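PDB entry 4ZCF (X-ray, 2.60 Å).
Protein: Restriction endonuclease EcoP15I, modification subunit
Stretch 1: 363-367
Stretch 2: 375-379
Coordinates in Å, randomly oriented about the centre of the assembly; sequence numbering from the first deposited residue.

Stretch 1 363-367: EKIIF
Stretch 2 (375-379) IELKV

What fixes the register of the two stretches? They form a short antiparallel ladder within one chain, their end-to-end directions 139° apart, with I366 opposite E376 (CA-CA 4.9 Å) and I365 opposite L377 (CA-CA 5.0 Å). The pair I366–E376 is hydrogen-bonded in both directions: I366 N donates to E376 O at 2.9 Å, almost straight at 178°, and E376 N to I366 O at 3.1 Å and 159°. One further bond, K378 N to K364 O at 2.8 Å and 173°, closes the ladder beyond the non-hydrogen-bonded pair I365–L377. Carbonyl oxygens also receive CA-H contacts, L377 CA to K364 O at 3.4 Å and I365 CA to E376 O at 3.5 Å. Phi/psi are extended at I365 (-93/130), I366 (-103/116), E376 (-129/165), L377 (-109/129) and K378 (-77/118), whereas E363 (63/47), just after a helix, and K364 (-99/-8) are not.

How does I366 come to cover the most surface? Its side chain, chi1 m and chi2 t, lies on the same face of the sheet as that of E376, with I366 CB and E376 CB 4.0 Å apart. The extended CG1 arm carries I366 CD1 to 3.7 Å from K378 CA and 3.8 Å from K378 CB. A branched aliphatic residue suits this place, covering both backbone and the carbon part of neighbouring side chains. E376, m then t, is buried, but its OE2 is hydrogen-bonded to a residue adjoining the stretches.

What does I375 pack against beside I365? With chi1 p and chi2 at 149°, it places CG2 3.7 Å from I365 CG2 and 3.6 Å from F367 CD1. The F367 ring (chi1 m, chi2 -84°) meets that methyl obliquely; although F367 CB points away, the end of the side chain comes nearer. I365, m at both chi angles, also sets its CD1 3.8 Å from L377 CD2, with L377 at chi1 -80° and chi2 146°. These apolar groups shield one another, and the contact as a whole buries 459 Å² summed over both sides.

Why can lysines sit at this end? Their CB atoms point sideways and their side-chain ends lead away, so the charged amines avoid the apolar packing. K378 is t at all four chi angles (chi1 -166°), its aliphatic base lying against I366 while NZ is hydrogen-bonded elsewhere in the structure. K364, chi1 m and chi2 -103°, offers chiefly its carbonyl; its CB stays 4.3 Å from L377 CD2.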

# COMPACT_ATOMS: atom_id res chain seq x y z
N GLU A 363 -25.37 5.74 -33.09
CA GLU A 363 -26.27 6.89 -32.92
C GLU A 363 -26.10 7.51 -31.50
O GLU A 363 -27.07 7.75 -30.77
CB GLU A 363 -27.74 6.50 -33.23
CG GLU A 363 -27.93 5.87 -34.61
CD GLU A 363 -29.30 5.32 -34.94
OE1 GLU A 363 -29.95 4.73 -34.04
OE2 GLU A 363 -29.71 5.44 -36.11
N LYS A 364 -24.84 7.73 -31.10
CA LYS A 364 -24.48 8.28 -29.80
C LYS A 364 -24.19 9.77 -29.94
O LYS A 364 -24.01 10.45 -28.93
CB LYS A 364 -23.23 7.57 -29.25
CG LYS A 364 -23.39 6.07 -29.07
CD LYS A 364 -23.60 5.64 -27.62
CE LYS A 364 -23.70 4.13 -27.47
NZ LYS A 364 -22.43 3.44 -27.82
N ILE A 365 -24.15 10.27 -31.20
CA ILE A 365 -23.84 11.67 -31.51
C ILE A 365 -25.04 12.62 -31.63
O ILE A 365 -25.99 12.34 -32.37
CB ILE A 365 -22.89 11.74 -32.72
CG1 ILE A 365 -21.63 10.84 -32.52
CG2 ILE A 365 -22.51 13.16 -33.09
CD1 ILE A 365 -20.81 11.03 -31.21
N ILE A 366 -24.95 13.77 -30.92
CA ILE A 366 -25.91 14.88 -30.94
C ILE A 366 -25.30 16.01 -31.80
O ILE A 366 -24.24 16.54 -31.47
CB ILE A 366 -26.30 15.36 -29.50
CG1 ILE A 366 -26.87 14.20 -28.64
CG2 ILE A 366 -27.28 16.55 -29.55
CD1 ILE A 366 -27.03 14.52 -27.16
N PHE A 367 -25.96 16.34 -32.93
CA PHE A 367 -25.55 17.40 -33.84
C PHE A 367 -26.38 18.64 -33.57
O PHE A 367 -27.50 18.53 -33.06
CB PHE A 367 -25.78 16.97 -35.30
CG PHE A 367 -24.81 15.93 -35.81
CD1 PHE A 367 -23.56 16.30 -36.31
CD2 PHE A 367 -25.16 14.59 -35.83
CE1 PHE A 367 -22.67 15.33 -36.79
CE2 PHE A 367 -24.27 13.63 -36.33
CZ PHE A 367 -23.03 14.00 -36.80
N ILE A 375 -19.99 18.76 -31.87
CA ILE A 375 -20.80 17.59 -31.52
C ILE A 375 -20.79 17.26 -30.02
O ILE A 375 -19.86 17.61 -29.28
CB ILE A 375 -20.47 16.33 -32.37
CG1 ILE A 375 -18.97 15.96 -32.34
CG2 ILE A 375 -21.02 16.44 -33.77
CD1 ILE A 375 -18.73 14.52 -32.46
N GLU A 376 -21.83 16.56 -29.60
CA GLU A 376 -21.99 16.11 -28.22
C GLU A 376 -22.28 14.62 -28.24
O GLU A 376 -22.62 14.05 -29.28
CB GLU A 376 -23.14 16.88 -27.53
CG GLU A 376 -22.90 18.38 -27.42
CD GLU A 376 -24.05 19.21 -26.88
OE1 GLU A 376 -25.09 18.63 -26.49
OE2 GLU A 376 -23.90 20.46 -26.84
N LEU A 377 -22.14 13.99 -27.06
CA LEU A 377 -22.43 12.58 -26.85
C LEU A 377 -23.71 12.40 -26.01
O LEU A 377 -23.86 13.02 -24.96
CB LEU A 377 -21.25 11.90 -26.15
CG LEU A 377 -20.10 11.53 -27.03
CD1 LEU A 377 -18.79 11.68 -26.29
CD2 LEU A 377 -20.27 10.11 -27.56
N LYS A 378 -24.63 11.57 -26.49
CA LYS A 378 -25.87 11.30 -25.76
C LYS A 378 -25.54 10.33 -24.62
O LYS A 378 -25.02 9.22 -24.83
CB LYS A 378 -26.94 10.75 -26.71
CG LYS A 378 -28.34 10.75 -26.15
CD LYS A 378 -29.32 10.53 -27.25
CE LYS A 378 -30.66 10.08 -26.77
NZ LYS A 378 -31.66 10.00 -27.89
N VAL A 379 -25.77 10.82 -23.40
CA VAL A 379 -25.48 10.08 -22.17
C VAL A 379 -26.71 10.15 -21.28
O VAL A 379 -27.12 11.24 -20.91
CB VAL A 379 -24.19 10.64 -21.47
CG1 VAL A 379 -24.02 10.08 -20.06
CG2 VAL A 379 -22.93 10.38 -22.31